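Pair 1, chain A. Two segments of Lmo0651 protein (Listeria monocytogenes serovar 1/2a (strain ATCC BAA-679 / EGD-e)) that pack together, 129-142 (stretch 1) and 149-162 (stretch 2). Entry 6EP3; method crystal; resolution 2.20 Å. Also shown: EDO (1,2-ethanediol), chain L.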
# COMPACT_ATOMS: atom_id res chain seq x y z
N TYR A 129 -2.56 -4.02 -23.40
CA TYR A 129 -2.04 -5.33 -23.00
C TYR A 129 -1.39 -5.27 -21.62
O TYR A 129 -1.56 -6.19 -20.82
CB TYR A 129 -1.04 -5.84 -24.04
CG TYR A 129 -0.42 -7.16 -23.65
CD1 TYR A 129 -1.10 -8.36 -23.87
CD2 TYR A 129 0.82 -7.21 -23.04
CE1 TYR A 129 -0.54 -9.57 -23.49
CE2 TYR A 129 1.38 -8.41 -22.66
CZ TYR A 129 0.70 -9.59 -22.88
OH TYR A 129 1.27 -10.78 -22.51
N PHE A 130 -0.61 -4.22 -21.35
CA PHE A 130 -0.04 -4.03 -20.02
C PHE A 130 -1.15 -3.95 -18.97
O PHE A 130 -1.09 -4.62 -17.93
CB PHE A 130 0.81 -2.76 -20.01
CG PHE A 130 1.94 -2.78 -19.00
CD1 PHE A 130 2.65 -3.94 -18.75
CD2 PHE A 130 2.30 -1.62 -18.33
CE1 PHE A 130 3.70 -3.95 -17.83
CE2 PHE A 130 3.34 -1.62 -17.41
CZ PHE A 130 4.04 -2.78 -17.16
N ASP A 131 -2.17 -3.13 -19.24
CA ASP A 131 -3.29 -3.01 -18.30
C ASP A 131 -4.00 -4.34 -18.09
O ASP A 131 -4.39 -4.67 -16.97
CB ASP A 131 -4.28 -1.96 -18.82
CG ASP A 131 -3.73 -0.55 -18.76
OD1 ASP A 131 -2.68 -0.34 -18.11
OD2 ASP A 131 -4.33 0.34 -19.39
N ALA A 132 -4.16 -5.13 -19.16
CA ALA A 132 -4.87 -6.40 -19.06
C ALA A 132 -4.06 -7.43 -18.28
O ALA A 132 -4.61 -8.21 -17.49
CB ALA A 132 -5.20 -6.92 -20.46
N HIS A 133 -2.74 -7.46 -18.50
CA HIS A 133 -1.85 -8.27 -17.68
C HIS A 133 -1.98 -7.90 -16.20
O HIS A 133 -2.08 -8.78 -15.33
CB HIS A 133 -0.42 -8.08 -18.19
CG HIS A 133 0.63 -8.77 -17.37
ND1 HIS A 133 0.57 -10.10 -17.03
CD2 HIS A 133 1.78 -8.30 -16.84
CE1 HIS A 133 1.63 -10.42 -16.32
NE2 HIS A 133 2.38 -9.34 -16.18
N HIS A 134 -2.00 -6.60 -15.92
CA HIS A 134 -2.16 -6.14 -14.54
C HIS A 134 -3.51 -6.56 -13.97
O HIS A 134 -3.61 -6.94 -12.80
CB HIS A 134 -2.00 -4.63 -14.47
CG HIS A 134 -0.61 -4.16 -14.77
ND1 HIS A 134 -0.29 -2.84 -14.98
CD2 HIS A 134 0.55 -4.85 -14.89
CE1 HIS A 134 1.00 -2.73 -15.22
NE2 HIS A 134 1.54 -3.94 -15.17
N ARG A 135 -4.57 -6.50 -14.78
CA ARG A 135 -5.90 -6.88 -14.29
C ARG A 135 -6.01 -8.38 -14.05
O ARG A 135 -6.70 -8.81 -13.12
CB ARG A 135 -6.98 -6.42 -15.27
CG ARG A 135 -7.06 -4.91 -15.46
CD ARG A 135 -8.42 -4.36 -15.05
NE ARG A 135 -9.44 -4.57 -16.07
CZ ARG A 135 -10.73 -4.78 -15.81
NH1 ARG A 135 -11.16 -4.80 -14.56
NH2 ARG A 135 -11.59 -4.96 -16.80
N PHE A 136 -5.33 -9.19 -14.86
CA PHE A 136 -5.23 -10.62 -14.59
C PHE A 136 -4.55 -10.87 -13.24
O PHE A 136 -5.02 -11.67 -12.41
CB PHE A 136 -4.47 -11.31 -15.72
CG PHE A 136 -4.27 -12.78 -15.52
CD1 PHE A 136 -5.23 -13.69 -15.91
CD2 PHE A 136 -3.11 -13.26 -14.93
CE1 PHE A 136 -5.04 -15.05 -15.73
CE2 PHE A 136 -2.91 -14.62 -14.73
CZ PHE A 136 -3.88 -15.51 -15.13
N ILE A 137 -3.43 -10.19 -13.00
CA ILE A 137 -2.76 -10.32 -11.71
C ILE A 137 -3.67 -9.86 -10.57
O ILE A 137 -3.73 -10.48 -9.50
CB ILE A 137 -1.42 -9.56 -11.72
CG1 ILE A 137 -0.46 -10.22 -12.71
CG2 ILE A 137 -0.82 -9.51 -10.32
CD1 ILE A 137 0.83 -9.45 -12.91
N LEU A 138 -4.43 -8.78 -10.80
CA LEU A 138 -5.32 -8.25 -9.77
C LEU A 138 -6.44 -9.23 -9.46
O LEU A 138 -6.88 -9.33 -8.31
CB LEU A 138 -5.91 -6.92 -10.21
CG LEU A 138 -5.02 -5.68 -10.19
CD1 LEU A 138 -5.77 -4.48 -10.74
CD2 LEU A 138 -4.51 -5.39 -8.79
N CYS A 139 -6.93 -9.94 -10.47
CA CYS A 139 -7.95 -10.96 -10.25
C CYS A 139 -7.40 -12.10 -9.41
O CYS A 139 -8.04 -12.58 -8.46
CB CYS A 139 -8.46 -11.46 -11.61
SG CYS A 139 -9.88 -12.51 -11.51
N LEU A 140 -6.19 -12.55 -9.74
CA LEU A 140 -5.51 -13.54 -8.90
C LEU A 140 -5.44 -13.07 -7.45
O LEU A 140 -5.74 -13.84 -6.53
CB LEU A 140 -4.10 -13.80 -9.43
CG LEU A 140 -3.98 -14.68 -10.66
CD1 LEU A 140 -2.51 -14.89 -10.99
CD2 LEU A 140 -4.67 -16.00 -10.42
N ILE A 141 -5.09 -11.80 -7.24
CA ILE A 141 -4.94 -11.29 -5.88
C ILE A 141 -6.30 -11.16 -5.20
O ILE A 141 -6.44 -11.43 -4.00
CB ILE A 141 -4.18 -9.96 -5.89
CG1 ILE A 141 -2.76 -10.19 -6.42
CG2 ILE A 141 -4.14 -9.35 -4.49
CD1 ILE A 141 -1.90 -8.98 -6.37
N SER A 142 -7.32 -10.74 -5.95
CA SER A 142 -8.66 -10.62 -5.41
C SER A 142 -9.20 -11.97 -4.97
O SER A 142 -10.12 -12.01 -4.15
CB SER A 142 -9.60 -10.02 -6.46
OG SER A 142 -10.12 -11.04 -7.30
N GLN A 149 -5.39 -5.29 -0.20
CA GLN A 149 -4.31 -5.79 -1.03
C GLN A 149 -4.54 -5.43 -2.49
O GLN A 149 -3.59 -5.09 -3.21
CB GLN A 149 -4.17 -7.30 -0.87
CG GLN A 149 -3.90 -7.75 0.56
CD GLN A 149 -3.78 -9.26 0.68
OE1 GLN A 149 -4.14 -9.99 -0.24
NE2 GLN A 149 -3.27 -9.72 1.82
N VAL A 150 -5.80 -5.49 -2.94
CA VAL A 150 -6.08 -5.09 -4.32
C VAL A 150 -5.70 -3.63 -4.56
O VAL A 150 -5.06 -3.29 -5.56
CB VAL A 150 -7.56 -5.35 -4.67
CG1 VAL A 150 -7.90 -4.76 -6.04
CG2 VAL A 150 -7.86 -6.85 -4.64
N ARG A 151 -6.06 -2.74 -3.63
CA ARG A 151 -5.75 -1.32 -3.79
C ARG A 151 -4.24 -1.08 -3.74
O ARG A 151 -3.71 -0.24 -4.49
CB ARG A 151 -6.44 -0.49 -2.71
CG ARG A 151 -7.96 -0.49 -2.76
CD ARG A 151 -8.53 0.41 -1.68
NE ARG A 151 -8.97 -0.33 -0.50
CZ ARG A 151 -10.17 -0.89 -0.37
NH1 ARG A 151 -11.06 -0.80 -1.34
NH2 ARG A 151 -10.47 -1.55 0.75
N ILE A 152 -3.54 -1.78 -2.86
CA ILE A 152 -2.08 -1.65 -2.79
C ILE A 152 -1.45 -2.03 -4.12
O ILE A 152 -0.61 -1.30 -4.67
CB ILE A 152 -1.53 -2.52 -1.64
CG1 ILE A 152 -1.86 -1.89 -0.28
CG2 ILE A 152 -0.03 -2.74 -1.80
CD1 ILE A 152 -1.75 -2.87 0.87
N VAL A 153 -1.86 -3.17 -4.68
CA VAL A 153 -1.26 -3.60 -5.93
C VAL A 153 -1.69 -2.70 -7.09
O VAL A 153 -0.93 -2.51 -8.04
CB VAL A 153 -1.60 -5.08 -6.20
CG1 VAL A 153 -0.94 -5.55 -7.48
CG2 VAL A 153 -1.12 -5.91 -5.02
N LYS A 154 -2.88 -2.10 -7.01
CA LYS A 154 -3.26 -1.11 -8.01
C LYS A 154 -2.34 0.10 -7.98
O LYS A 154 -1.93 0.62 -9.02
CB LYS A 154 -4.71 -0.67 -7.81
CG LYS A 154 -5.75 -1.62 -8.39
CD LYS A 154 -7.16 -1.08 -8.17
CE LYS A 154 -8.21 -1.93 -8.86
NZ LYS A 154 -9.60 -1.45 -8.61
N GLN A 155 -1.99 0.56 -6.77
CA GLN A 155 -1.06 1.67 -6.64
C GLN A 155 0.31 1.30 -7.21
O GLN A 155 0.97 2.10 -7.89
CB GLN A 155 -0.93 2.08 -5.17
CG GLN A 155 -1.87 3.20 -4.78
CD GLN A 155 -1.58 4.50 -5.49
OE1 GLN A 155 -2.49 5.25 -5.84
NE2 GLN A 155 -0.30 4.78 -5.71
N ILE A 156 0.75 0.07 -6.93
CA ILE A 156 2.02 -0.42 -7.49
C ILE A 156 1.97 -0.41 -9.01
O ILE A 156 2.93 -0.01 -9.68
CB ILE A 156 2.34 -1.82 -6.95
CG1 ILE A 156 2.75 -1.76 -5.48
CG2 ILE A 156 3.42 -2.47 -7.80
CD1 ILE A 156 3.07 -3.12 -4.92
N PHE A 157 0.86 -0.90 -9.59
CA PHE A 157 0.73 -0.94 -11.04
C PHE A 157 0.75 0.46 -11.62
O PHE A 157 1.34 0.70 -12.68
CB PHE A 157 -0.57 -1.65 -11.43
CG PHE A 157 -0.51 -3.15 -11.32
CD1 PHE A 157 0.67 -3.82 -11.59
CD2 PHE A 157 -1.63 -3.88 -10.98
CE1 PHE A 157 0.73 -5.21 -11.51
CE2 PHE A 157 -1.58 -5.26 -10.90
CZ PHE A 157 -0.39 -5.92 -11.16
N PHE A 158 0.09 1.41 -10.94
CA PHE A 158 0.13 2.80 -11.37
C PHE A 158 1.56 3.30 -11.43
O PHE A 158 1.99 3.91 -12.43
CB PHE A 158 -0.71 3.66 -10.43
CG PHE A 158 -0.69 5.12 -10.76
CD1 PHE A 158 0.25 5.97 -10.19
CD2 PHE A 158 -1.61 5.65 -11.65
CE1 PHE A 158 0.26 7.31 -10.50
CE2 PHE A 158 -1.60 6.99 -11.96
CZ PHE A 158 -0.66 7.82 -11.39
N GLN A 159 2.31 3.07 -10.36
CA GLN A 159 3.69 3.55 -10.31
C GLN A 159 4.53 2.90 -11.40
O GLN A 159 5.34 3.58 -12.05
CB GLN A 159 4.28 3.28 -8.92
CG GLN A 159 3.70 4.15 -7.82
CD GLN A 159 4.75 4.99 -7.11
OE1 GLN A 159 5.84 5.22 -7.64
NE2 GLN A 159 4.42 5.46 -5.91
N MET A 160 4.35 1.61 -11.64
CA MET A 160 5.11 0.95 -12.70
C MET A 160 4.78 1.54 -14.07
O MET A 160 5.68 1.95 -14.81
CB MET A 160 4.85 -0.56 -12.69
CG MET A 160 5.78 -1.30 -11.76
SD MET A 160 5.63 -3.09 -11.89
CE MET A 160 3.89 -3.25 -11.59
N VAL A 161 3.48 1.65 -14.38
CA VAL A 161 3.05 2.17 -15.67
C VAL A 161 3.61 3.57 -15.90
O VAL A 161 4.02 3.91 -17.02
CB VAL A 161 1.51 2.17 -15.74
CG1 VAL A 161 1.00 3.16 -16.78
CG2 VAL A 161 0.99 0.77 -16.04
N HIS A 162 3.64 4.40 -14.86
CA HIS A 162 4.01 5.79 -15.09
C HIS A 162 5.49 6.08 -14.89
O HIS A 162 5.96 7.12 -15.38
CB HIS A 162 3.18 6.70 -14.19
CG HIS A 162 1.76 6.85 -14.65
ND1 HIS A 162 1.42 7.65 -15.72
CD2 HIS A 162 0.61 6.29 -14.22
CE1 HIS A 162 0.11 7.59 -15.91
NE2 HIS A 162 -0.40 6.76 -15.01
C1 EDO L . 4.08 -7.69 -13.84
O1 EDO L . 4.74 -8.19 -15.01
C2 EDO L . 4.55 -6.27 -13.59
O2 EDO L . 4.25 -5.47 -14.74

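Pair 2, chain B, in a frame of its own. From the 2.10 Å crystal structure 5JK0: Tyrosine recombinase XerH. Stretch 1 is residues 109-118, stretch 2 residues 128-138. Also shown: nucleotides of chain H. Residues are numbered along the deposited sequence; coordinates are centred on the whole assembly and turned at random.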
# COMPACT_ATOMS: atom_id res chain seq x y z
N MET B 109 11.35 -1.35 23.68
CA MET B 109 11.43 -0.15 24.51
C MET B 109 11.16 1.11 23.69
O MET B 109 10.45 2.01 24.14
CB MET B 109 12.80 -0.05 25.18
CG MET B 109 13.00 1.24 25.97
SD MET B 109 14.68 1.46 26.59
CE MET B 109 14.79 0.13 27.78
N LEU B 110 11.72 1.17 22.49
CA LEU B 110 11.53 2.32 21.61
C LEU B 110 10.08 2.44 21.17
O LEU B 110 9.54 3.54 21.03
CB LEU B 110 12.45 2.24 20.40
CG LEU B 110 13.96 2.22 20.67
CD1 LEU B 110 14.75 2.43 19.38
CD2 LEU B 110 14.35 3.27 21.70
N ALA B 111 9.44 1.29 20.94
CA ALA B 111 8.04 1.26 20.55
C ALA B 111 7.14 1.79 21.66
O ALA B 111 6.17 2.50 21.41
CB ALA B 111 7.62 -0.15 20.16
N GLU B 112 7.48 1.44 22.90
CA GLU B 112 6.72 1.90 24.06
C GLU B 112 6.91 3.39 24.28
O GLU B 112 5.97 4.10 24.64
CB GLU B 112 7.13 1.12 25.31
CG GLU B 112 6.74 -0.35 25.28
CD GLU B 112 7.05 -1.07 26.58
OE1 GLU B 112 7.65 -0.45 27.48
OE2 GLU B 112 6.67 -2.25 26.71
N PHE B 113 8.14 3.87 24.06
CA PHE B 113 8.43 5.29 24.16
C PHE B 113 7.60 6.09 23.16
O PHE B 113 7.07 7.15 23.49
CB PHE B 113 9.92 5.55 23.93
CG PHE B 113 10.24 6.98 23.56
CD1 PHE B 113 10.17 7.99 24.50
CD2 PHE B 113 10.62 7.30 22.26
CE1 PHE B 113 10.46 9.30 24.16
CE2 PHE B 113 10.91 8.61 21.91
CZ PHE B 113 10.83 9.61 22.87
N LEU B 114 7.50 5.58 21.94
CA LEU B 114 6.75 6.24 20.88
C LEU B 114 5.26 6.33 21.21
O LEU B 114 4.64 7.37 21.02
CB LEU B 114 6.94 5.51 19.55
CG LEU B 114 8.29 5.69 18.86
CD1 LEU B 114 8.35 4.85 17.59
CD2 LEU B 114 8.53 7.16 18.54
N SER B 115 4.69 5.24 21.72
CA SER B 115 3.27 5.19 22.04
C SER B 115 2.90 6.22 23.12
O SER B 115 1.85 6.86 23.04
CB SER B 115 2.87 3.79 22.50
OG SER B 115 3.54 3.44 23.70
N VAL B 116 3.77 6.37 24.11
CA VAL B 116 3.52 7.29 25.21
C VAL B 116 3.73 8.75 24.82
O VAL B 116 2.86 9.59 25.05
CB VAL B 116 4.42 6.97 26.42
CG1 VAL B 116 4.31 8.06 27.48
CG2 VAL B 116 4.06 5.61 27.01
N TYR B 117 4.88 9.04 24.21
CA TYR B 117 5.28 10.42 23.96
C TYR B 117 4.70 11.03 22.68
O TYR B 117 4.93 12.20 22.39
CB TYR B 117 6.81 10.52 23.92
CG TYR B 117 7.44 10.68 25.29
CD1 TYR B 117 7.54 9.60 26.16
CD2 TYR B 117 7.93 11.91 25.71
CE1 TYR B 117 8.12 9.75 27.41
CE2 TYR B 117 8.51 12.07 26.95
CZ TYR B 117 8.60 10.98 27.80
OH TYR B 117 9.17 11.14 29.04
N THR B 118 3.95 10.24 21.91
CA THR B 118 3.32 10.75 20.70
C THR B 118 1.80 10.70 20.79
O THR B 118 1.10 10.92 19.80
CB THR B 118 3.76 9.98 19.45
OG1 THR B 118 3.34 8.61 19.56
CG2 THR B 118 5.27 10.04 19.27
N ASN B 128 8.53 11.64 12.33
CA ASN B 128 9.75 12.38 12.62
C ASN B 128 10.48 11.81 13.84
O ASN B 128 11.71 11.70 13.84
CB ASN B 128 9.45 13.86 12.86
CG ASN B 128 8.96 14.56 11.61
OD1 ASN B 128 9.23 14.12 10.49
ND2 ASN B 128 8.25 15.66 11.79
N TYR B 129 9.72 11.44 14.86
CA TYR B 129 10.28 10.81 16.06
C TYR B 129 10.95 9.49 15.71
O TYR B 129 12.05 9.20 16.19
CB TYR B 129 9.18 10.58 17.10
CG TYR B 129 8.89 11.76 17.99
CD1 TYR B 129 8.60 13.01 17.45
CD2 TYR B 129 8.89 11.63 19.37
CE1 TYR B 129 8.33 14.09 18.26
CE2 TYR B 129 8.62 12.71 20.19
CZ TYR B 129 8.34 13.94 19.63
OH TYR B 129 8.07 15.01 20.44
N ARG B 130 10.29 8.71 14.87
CA ARG B 130 10.81 7.42 14.43
C ARG B 130 12.12 7.57 13.67
O ARG B 130 13.09 6.88 13.94
CB ARG B 130 9.78 6.69 13.56
CG ARG B 130 10.26 5.39 12.97
CD ARG B 130 9.19 4.75 12.10
NE ARG B 130 9.68 3.56 11.41
CZ ARG B 130 10.30 3.58 10.23
NH1 ARG B 130 10.51 4.73 9.61
NH2 ARG B 130 10.72 2.45 9.68
N ILE B 131 12.13 8.50 12.71
CA ILE B 131 13.33 8.79 11.93
C ILE B 131 14.48 9.24 12.82
O ILE B 131 15.64 8.87 12.60
CB ILE B 131 13.05 9.86 10.86
CG1 ILE B 131 12.06 9.33 9.81
CG2 ILE B 131 14.33 10.31 10.18
CD1 ILE B 131 11.65 10.36 8.79
N ALA B 132 14.16 10.04 13.84
CA ALA B 132 15.16 10.53 14.78
C ALA B 132 15.78 9.38 15.57
O ALA B 132 17.01 9.30 15.70
CB ALA B 132 14.55 11.55 15.72
N LEU B 133 14.93 8.50 16.09
CA LEU B 133 15.39 7.35 16.86
C LEU B 133 16.24 6.41 16.02
O LEU B 133 17.25 5.89 16.48
CB LEU B 133 14.20 6.59 17.45
CG LEU B 133 13.43 7.28 18.59
CD1 LEU B 133 12.16 6.50 18.92
CD2 LEU B 133 14.30 7.43 19.82
N LEU B 134 15.81 6.18 14.78
CA LEU B 134 16.53 5.31 13.86
C LEU B 134 17.92 5.87 13.56
O LEU B 134 18.89 5.11 13.48
CB LEU B 134 15.76 5.13 12.55
CG LEU B 134 14.48 4.28 12.62
CD1 LEU B 134 13.81 4.23 11.26
CD2 LEU B 134 14.79 2.88 13.13
N GLY B 135 18.01 7.18 13.41
CA GLY B 135 19.28 7.83 13.11
C GLY B 135 20.28 7.73 14.24
O GLY B 135 21.47 7.54 14.01
N LEU B 136 19.80 7.86 15.48
CA LEU B 136 20.67 7.82 16.65
C LEU B 136 21.36 6.47 16.80
O LEU B 136 22.58 6.40 16.96
CB LEU B 136 19.88 8.14 17.92
CG LEU B 136 20.66 8.03 19.23
CD1 LEU B 136 21.83 9.01 19.25
CD2 LEU B 136 19.75 8.26 20.43
N PHE B 137 20.58 5.40 16.76
CA PHE B 137 21.11 4.06 17.01
C PHE B 137 21.80 3.47 15.78
O PHE B 137 22.60 2.54 15.90
CB PHE B 137 19.99 3.13 17.49
CG PHE B 137 19.48 3.48 18.86
CD1 PHE B 137 20.15 3.04 20.00
CD2 PHE B 137 18.34 4.25 19.02
CE1 PHE B 137 19.69 3.37 21.26
CE2 PHE B 137 17.88 4.58 20.28
CZ PHE B 137 18.55 4.14 21.40
N SER B 138 21.51 4.02 14.61
CA SER B 138 22.27 3.67 13.41
C SER B 138 23.66 4.27 13.53
O SER B 138 24.65 3.67 13.12
CB SER B 138 21.57 4.17 12.14
OG SER B 138 22.36 3.91 10.99
P DA H 11 -0.06 17.96 9.29
OP1 DA H 11 -0.75 18.68 8.20
OP2 DA H 11 -0.83 17.06 10.18
O5' DA H 11 1.15 17.10 8.68
C5' DA H 11 1.45 17.17 7.29
C4' DA H 11 2.26 18.41 6.97
O4' DA H 11 3.45 18.46 7.80
C3' DA H 11 2.75 18.50 5.52
O3' DA H 11 2.48 19.78 4.98
C2' DA H 11 4.25 18.23 5.62
C1' DA H 11 4.58 18.74 7.01
N9 DA H 11 5.74 18.09 7.60
C8 DA H 11 5.74 17.12 8.57
N7 DA H 11 6.94 16.71 8.91
C5 DA H 11 7.79 17.46 8.11
C6 DA H 11 9.19 17.50 7.99
N6 DA H 11 10.01 16.74 8.72
N1 DA H 11 9.72 18.37 7.10
C2 DA H 11 8.89 19.14 6.38
N3 DA H 11 7.56 19.19 6.40
C4 DA H 11 7.07 18.32 7.30
O HOH W 1 6.44 14.36 23.31

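Both pairs are antiparallel helix hairpins. In pair 1 the axes cross at 159° and approach to 9.6 Å; in pair 2 they cross at 150° and approach to 11.0 Å. The central backbones superpose with an RMSD of 0.6 Å, and neither pair has a hydrogen bond between its helices, so side-chain packing carries both contacts.

The best-preserved contact position is A:Leu138, which matches B:Leu114. Both leucines have chi1 m and chi2 t, and their side-chain centres fall 0.5 Å apart. Each CA-to-CB bond points sideways, yet the branched end comes nearer to the partner helix. A:Leu138 sits as a knob among A:Val150, A:Val153, A:Lys154 and A:Phe157, with its CG 3.5 Å from A:Phe157 CE2. B:Leu114 places CD2 3.7 Å from B:Leu133 CD1 and 3.8 Å from B:Tyr129 CB. Leucine suits this place because its compact fork can fill a gap between neighbouring side chains.

The facing position, A:Phe157 and B:Leu133, is solved differently. In pair 1 a flat ring meets another flat ring: A:His134 and A:Phe157 form an offset stack, centroids 4.0 Å apart and planes at 5°, while A:His134 CB lies over the phenylalanine face, 3.6 Å from the ring centroid. The histidine also keeps a polar edge, where its NE2 hydrogen-bonds O2 of a 1,2-ethanediol at 3.1 Å. In pair 2 the matching residues are B:Leu110 and B:Leu133, and no stack forms. B:Leu110 instead reaches B:Phe137, CD1 to CE2 at 3.9 Å. That phenylalanine matches A:Val161, whose CG2 lies 3.6 Å from A:His134 CE1. Aromatic and aliphatic partners are thus exchanged: ring against valine in pair 1, leucine against ring in pair 2.

A similar exchange occurs at A:Ile137, matched by B:Phe113. The isoleucine sets CG2 3.7 Å from A:Phe157 CZ, at the edge of that ring; in pair 2 the ring belongs to the first helix, and B:Leu133 CD1 lies at its edge, 3.8 Å from B:Phe113 CD2.

Further along, A:Val153 matches B:Tyr129. The small valine packs its CG2 3.4 Å from A:Ile141 CD1. The larger tyrosine brings CD2 to within 4.0 Å of CG2 of B:Thr118, the counterpart of A:Ile141, though here the backbones diverge by 1.8 Å. B:Thr118 is the first residue to leave helical geometry, and its OG1 donates a very short hydrogen bond, 2.3 Å, to B:Leu114 O. Threonine therefore suits this helix end, offering a methyl to the tyrosine and a hydroxyl to its own backbone.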